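PDB 4FFK: superoxide dismutase from Acidilobus saccharovorans, which catalyses the dismutation of superoxide to molecular oxygen and hydrogen peroxide at a bound iron ion. Local coordinates for residues L16-L21 / A58-E63; V141-L146 / E161-V166. All coordinates share one frame; numbering follows the deposited sequence.

Contact 1. Residues L16-L21 / A58-E63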
loop_
_atom_site.group_PDB
_atom_site.type_symbol
_atom_site.label_atom_id
_atom_site.label_comp_id
_atom_site.label_asym_id
_atom_site.label_seq_id
_atom_site.Cartn_x
_atom_site.Cartn_y
_atom_site.Cartn_z
ATOM N N LEU A 16 28.593 -1.605 -4.057
ATOM C CA LEU A 16 27.379 -1.591 -4.862
ATOM C C LEU A 16 27.447 -0.449 -5.866
ATOM O O LEU A 16 28.000 0.621 -5.548
ATOM C CB LEU A 16 26.192 -1.416 -3.934
ATOM C CG LEU A 16 26.080 -2.589 -2.967
ATOM C CD1 LEU A 16 24.759 -2.409 -2.177
ATOM C CD2 LEU A 16 26.100 -3.922 -3.699
ATOM N N LYS A 17 26.904 -0.691 -7.057
ATOM C CA LYS A 17 26.933 0.301 -8.123
ATOM C C LYS A 17 25.764 1.243 -7.846
ATOM O O LYS A 17 24.594 0.780 -7.721
ATOM C CB LYS A 17 26.846 -0.369 -9.459
ATOM C CG LYS A 17 26.699 0.587 -10.609
ATOM C CD LYS A 17 27.975 1.384 -10.767
ATOM C CE LYS A 17 27.986 1.980 -12.190
ATOM N NZ LYS A 17 29.055 2.978 -12.300
ATOM N N ARG A 18 26.078 2.515 -7.685
ATOM C CA ARG A 18 25.059 3.512 -7.346
ATOM C C ARG A 18 24.407 4.049 -8.612
ATOM O O ARG A 18 24.841 3.755 -9.741
ATOM C CB ARG A 18 25.638 4.660 -6.545
ATOM C CG ARG A 18 26.449 4.288 -5.319
ATOM C CD ARG A 18 25.810 3.217 -4.463
ATOM N NE ARG A 18 26.217 3.349 -3.066
ATOM C CZ ARG A 18 27.148 2.614 -2.467
ATOM N NH1 ARG A 18 27.791 1.673 -3.123
ATOM N NH2 ARG A 18 27.426 2.847 -1.203
ATOM N N TYR A 19 23.353 4.849 -8.407
ATOM C CA TYR A 19 22.555 5.386 -9.511
ATOM C C TYR A 19 22.936 6.786 -9.896
ATOM O O TYR A 19 23.380 7.562 -9.089
ATOM C CB TYR A 19 21.038 5.290 -9.211
ATOM C CG TYR A 19 20.670 3.851 -9.024
ATOM C CD1 TYR A 19 20.448 3.025 -10.102
ATOM C CD2 TYR A 19 20.612 3.296 -7.735
ATOM C CE1 TYR A 19 20.199 1.700 -9.938
ATOM C CE2 TYR A 19 20.390 1.956 -7.579
ATOM C CZ TYR A 19 20.159 1.170 -8.670
ATOM O OH TYR A 19 19.883 -0.167 -8.546
ATOM N N GLU A 20 22.805 7.095 -11.183
ATOM C CA GLU A 20 23.149 8.447 -11.619
ATOM C C GLU A 20 21.901 9.001 -12.194
ATOM O O GLU A 20 21.140 8.281 -12.843
ATOM C CB GLU A 20 24.178 8.438 -12.752
ATOM C CG GLU A 20 25.478 7.882 -12.368
ATOM C CD GLU A 20 26.091 7.138 -13.503
ATOM O OE1 GLU A 20 26.340 7.794 -14.536
ATOM O OE2 GLU A 20 26.287 5.902 -13.354
ATOM N N LEU A 21 21.777 10.312 -12.079
ATOM C CA LEU A 21 20.719 11.037 -12.713
ATOM C C LEU A 21 21.055 11.197 -14.178
ATOM O O LEU A 21 22.023 11.896 -14.511
ATOM C CB LEU A 21 20.569 12.397 -12.066
ATOM C CG LEU A 21 19.480 13.334 -12.592
ATOM C CD1 LEU A 21 18.083 12.788 -12.175
ATOM C CD2 LEU A 21 19.705 14.676 -12.003
ATOM N N ALA A 58 19.887 3.920 0.238
ATOM C CA ALA A 58 19.562 2.530 0.661
ATOM C C ALA A 58 20.767 1.682 0.411
ATOM O O ALA A 58 21.222 0.964 1.296
ATOM C CB ALA A 58 18.334 1.990 -0.100
ATOM N N LEU A 59 21.361 1.813 -0.776
ATOM C CA LEU A 59 22.489 1.000 -1.187
ATOM C C LEU A 59 23.626 1.246 -0.178
ATOM O O LEU A 59 24.317 0.318 0.226
ATOM C CB LEU A 59 22.960 1.400 -2.594
ATOM C CG LEU A 59 22.011 1.055 -3.746
ATOM C CD1 LEU A 59 22.809 1.250 -4.967
ATOM C CD2 LEU A 59 21.545 -0.393 -3.590
ATOM N N ASP A 60 23.749 2.459 0.284
ATOM C CA ASP A 60 24.789 2.770 1.257
ATOM C C ASP A 60 24.597 2.007 2.560
ATOM O O ASP A 60 25.554 1.445 3.128
ATOM C CB ASP A 60 24.862 4.255 1.512
ATOM C CG ASP A 60 26.076 4.596 2.366
ATOM O OD1 ASP A 60 25.887 4.939 3.548
ATOM O OD2 ASP A 60 27.190 4.450 1.830
ATOM N N LYS A 61 23.355 1.953 3.030
ATOM C CA LYS A 61 23.055 1.201 4.256
ATOM C C LYS A 61 23.344 -0.273 4.068
ATOM O O LYS A 61 23.915 -0.906 4.953
ATOM C CB LYS A 61 21.580 1.389 4.624
ATOM C CG LYS A 61 21.308 2.553 5.529
ATOM C CD LYS A 61 19.842 3.016 5.392
ATOM C CE LYS A 61 19.713 4.488 5.784
ATOM N NZ LYS A 61 18.824 5.341 4.943
ATOM N N LEU A 62 22.938 -0.848 2.922
ATOM C CA LEU A 62 23.156 -2.220 2.618
ATOM C C LEU A 62 24.663 -2.590 2.615
ATOM O O LEU A 62 25.115 -3.611 3.191
ATOM C CB LEU A 62 22.666 -2.434 1.198
ATOM C CG LEU A 62 21.687 -3.475 0.790
ATOM C CD1 LEU A 62 20.855 -2.948 -0.395
ATOM C CD2 LEU A 62 22.546 -4.644 0.412
ATOM N N GLU A 63 25.397 -1.785 1.874
ATOM C CA GLU A 63 26.831 -1.952 1.761
ATOM C C GLU A 63 27.511 -1.921 3.114
ATOM O O GLU A 63 28.341 -2.813 3.405
ATOM C CB GLU A 63 27.379 -0.821 0.897
ATOM C CG GLU A 63 28.784 -1.012 0.443
ATOM C CD GLU A 63 29.036 -0.012 -0.669
ATOM O OE1 GLU A 63 29.203 1.175 -0.331
ATOM O OE2 GLU A 63 28.938 -0.399 -1.836
#

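Contact 2. Residues V141-L146 / E161-V166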
loop_
_atom_site.group_PDB
_atom_site.type_symbol
_atom_site.label_atom_id
_atom_site.label_comp_id
_atom_site.label_asym_id
_atom_site.label_seq_id
_atom_site.Cartn_x
_atom_site.Cartn_y
_atom_site.Cartn_z
ATOM N N VAL A 141 -0.907 9.486 -5.874
ATOM C CA VAL A 141 0.087 9.809 -6.897
ATOM C C VAL A 141 0.629 8.542 -7.407
ATOM O O VAL A 141 0.546 7.544 -6.752
ATOM C CB VAL A 141 1.218 10.611 -6.364
ATOM C CG1 VAL A 141 0.603 11.993 -5.897
ATOM C CG2 VAL A 141 1.862 9.874 -5.209
ATOM N N GLY A 142 1.168 8.595 -8.616
ATOM C CA GLY A 142 1.726 7.392 -9.230
ATOM C C GLY A 142 1.875 7.636 -10.705
ATOM O O GLY A 142 2.227 8.718 -11.122
ATOM N N TRP A 143 1.544 6.604 -11.465
ATOM C CA TRP A 143 1.911 6.541 -12.893
ATOM C C TRP A 143 0.839 5.737 -13.580
ATOM O O TRP A 143 0.191 4.853 -12.990
ATOM C CB TRP A 143 3.158 5.694 -13.080
ATOM C CG TRP A 143 4.307 6.288 -12.347
ATOM C CD1 TRP A 143 4.558 6.170 -11.025
ATOM C CD2 TRP A 143 5.284 7.146 -12.899
ATOM N NE1 TRP A 143 5.683 6.889 -10.692
ATOM C CE2 TRP A 143 6.172 7.478 -11.842
ATOM C CE3 TRP A 143 5.555 7.617 -14.224
ATOM C CZ2 TRP A 143 7.272 8.294 -12.029
ATOM C CZ3 TRP A 143 6.681 8.438 -14.388
ATOM C CH2 TRP A 143 7.507 8.766 -13.316
ATOM N N ALA A 144 0.689 6.013 -14.870
ATOM C CA ALA A 144 0.055 5.011 -15.739
ATOM C C ALA A 144 1.143 4.557 -16.676
ATOM O O ALA A 144 2.015 5.351 -17.090
ATOM C CB ALA A 144 -1.140 5.598 -16.496
ATOM N N ILE A 145 1.130 3.263 -16.998
ATOM C CA ILE A 145 2.159 2.673 -17.766
ATOM C C ILE A 145 1.555 1.775 -18.846
ATOM O O ILE A 145 0.643 1.050 -18.562
ATOM C CB ILE A 145 3.075 1.806 -16.902
ATOM C CG1 ILE A 145 3.962 2.666 -16.001
ATOM C CG2 ILE A 145 3.954 0.976 -17.820
ATOM C CD1 ILE A 145 4.731 1.813 -14.986
ATOM N N LEU A 146 2.055 1.896 -20.072
ATOM C CA LEU A 146 1.710 0.954 -21.126
ATOM C C LEU A 146 2.851 -0.031 -21.085
ATOM O O LEU A 146 3.986 0.377 -21.186
ATOM C CB LEU A 146 1.697 1.655 -22.514
ATOM C CG LEU A 146 1.365 0.597 -23.609
ATOM C CD1 LEU A 146 0.074 -0.196 -23.431
ATOM C CD2 LEU A 146 1.333 1.325 -24.904
ATOM N N GLU A 161 0.982 3.112 -7.950
ATOM C CA GLU A 161 0.831 4.175 -6.939
ATOM C C GLU A 161 2.165 4.378 -6.250
ATOM O O GLU A 161 2.938 3.453 -6.176
ATOM C CB GLU A 161 -0.232 3.781 -5.939
ATOM C CG GLU A 161 -1.638 3.882 -6.560
ATOM C CD GLU A 161 -2.671 3.345 -5.608
ATOM O OE1 GLU A 161 -2.496 3.302 -4.366
ATOM O OE2 GLU A 161 -3.691 2.930 -6.143
ATOM N N LYS A 162 2.459 5.619 -5.872
ATOM C CA LYS A 162 3.871 5.995 -5.584
ATOM C C LYS A 162 4.694 5.491 -6.784
ATOM O O LYS A 162 4.259 5.620 -7.933
ATOM C CB LYS A 162 4.295 5.343 -4.250
ATOM C CG LYS A 162 3.529 5.905 -3.089
ATOM C CD LYS A 162 3.753 5.072 -1.818
ATOM C CE LYS A 162 5.179 5.190 -1.351
ATOM N NZ LYS A 162 5.409 4.307 -0.108
ATOM N N HIS A 163 5.884 4.924 -6.591
ATOM C CA HIS A 163 6.608 4.340 -7.696
ATOM C C HIS A 163 6.636 2.867 -7.561
ATOM O O HIS A 163 7.309 2.202 -8.346
ATOM C CB HIS A 163 8.071 4.793 -7.633
ATOM C CG HIS A 163 8.222 6.274 -7.536
ATOM N ND1 HIS A 163 7.560 7.141 -8.395
ATOM C CD2 HIS A 163 8.942 7.052 -6.684
ATOM C CE1 HIS A 163 7.887 8.389 -8.086
ATOM N NE2 HIS A 163 8.708 8.359 -7.033
ATOM N N ASN A 164 5.952 2.342 -6.516
ATOM C CA ASN A 164 6.202 0.961 -6.183
ATOM C C ASN A 164 5.092 0.354 -5.388
ATOM O O ASN A 164 5.364 -0.422 -4.487
ATOM C CB ASN A 164 7.525 0.862 -5.398
ATOM C CG ASN A 164 7.472 1.573 -4.045
ATOM O OD1 ASN A 164 6.776 2.572 -3.864
ATOM N ND2 ASN A 164 8.151 0.972 -3.047
ATOM N N ASN A 165 3.854 0.760 -5.692
ATOM C CA ASN A 165 2.690 0.083 -5.179
ATOM C C ASN A 165 1.835 -0.193 -6.409
ATOM O O ASN A 165 1.909 0.577 -7.383
ATOM C CB ASN A 165 1.901 0.922 -4.244
ATOM C CG ASN A 165 2.464 0.925 -2.817
ATOM O OD1 ASN A 165 3.211 0.051 -2.445
ATOM N ND2 ASN A 165 1.958 1.842 -2.001
ATOM N N VAL A 166 1.058 -1.262 -6.292
ATOM C CA VAL A 166 0.104 -1.774 -7.325
ATOM C C VAL A 166 0.851 -2.477 -8.468
ATOM O O VAL A 166 0.472 -3.567 -8.912
ATOM C CB VAL A 166 -0.775 -0.662 -7.925
ATOM C CG1 VAL A 166 -1.860 -1.349 -8.750
ATOM C CG2 VAL A 166 -1.442 0.162 -6.803
#

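Contact 1. Residues L16-L21 / A58-E63
The guanidinium of Arg18 meets Leu59 over one face and acidic side chains at its edge. Leu59 O lies 4.2 Å above its plane, not over its centre. Asp60 OD2, Glu63 OE1 and the carbonyl Leu16 O all sit at the edge. The ring of Tyr19 is touched obliquely by Leu59, CE2 to CD1 at 3.6 Å. Arg18 is modelled in two conformers; in the one described here it grips Glu63 end-on. Its NH2 gives a hydrogen bond to Glu63 OE1 of 2.6 Å, and its NH1 one to Glu63 OE2 of 2.7 Å. The two flat groups are turned 56° apart, and OE1 is met from above the carboxylate plane. Glu63 OE2 also takes the backbone N-H of Leu16 at 2.6 Å, nearly straight at 166°. The bond from Arg18 NH2 to Asp60 OD2 is weak, at 3.4 Å. A bend at chi2 (-45°) folds the Arg18 chain back, and NH1 also bonds Leu16 O. Leu16 CD1 packs against Leu59 CD2 and Leu62 CB, each at 4.0 Å. The Tyr19 hydroxyl is held by Asp149 and Arg156 of the second subunit, and its backbone N bonds Asn56 OD1. An alanine in place of Glu63 would probably leave the Leu16 N-H without this acceptor and Arg18 with only the weak Asp60 bond across the contact. The guanidinium charge is matched by Glu63 and, weakly, by Asp60. In this conformer the network probably pins 16-21 onto helix 37-66; the Leu16 N bond does not depend on it.

Contact 2. Residues V141-L146 / E161-V166
Trp143 and His163 are joined by a side-chain hydrogen bond. The indole NE1 donates to His163 ND1 at 3.0 Å, with an angle of 156° at the hydrogen. Each partner lies near the plane of the other ring. The rings meet edge against edge, planes 54° apart, neither lying over the other. With chi1 at -61°, Trp143 CG stands anti to its carbonyl carbon and the indole edge reaches the loop. Lys162 O also lies at that edge, 3.2 Å from Trp143 CD1.

The backbones add one hydrogen bond, Lys162 N to Val141 O at 2.9 Å. Val141 O also receives a CA-H...O contact from Glu161 CA, and Lys162 O one from Gly142 CA. Gly142 and Glu161 form an antiparallel non-hydrogen-bonded pair, their CA atoms 4.0 Å apart.

Charged ends point to other chains: Glu161 pairs with Arg80 of the second subunit, and Lys162 with Glu139 of the third.

Next to this sheet edge, Asn164 and Asn165 both face Glu161 in a classic beta bulge. Trp143 meets the iron ligands His92 and Asp178, and its side chain comes about 4 Å from the ion. The Trp143-His163 pair therefore lies in the second shell of an iron superoxide dismutase site.

From the N terminus, contact 1 comes first. It closes a loop by bringing 16-21 back onto 58-63, and most of the intervening chain is the first part of helix 37-66. Helix 75-97 then follows, and contact 2 opens only at 141-146. Its loop holds the end of strand 142-148, the turn and nearly all of strand 155-161. The two loops are in series and neither nest nor cross. Contact 1 lies within the alpha-hairpin region and ties the loop before helix 37-66 to the later part of that helix. Contact 2 ties the sheet of the C-terminal domain to the loop after strand 155-161. Their centres lie 22 Å apart, but both reach the second subunit.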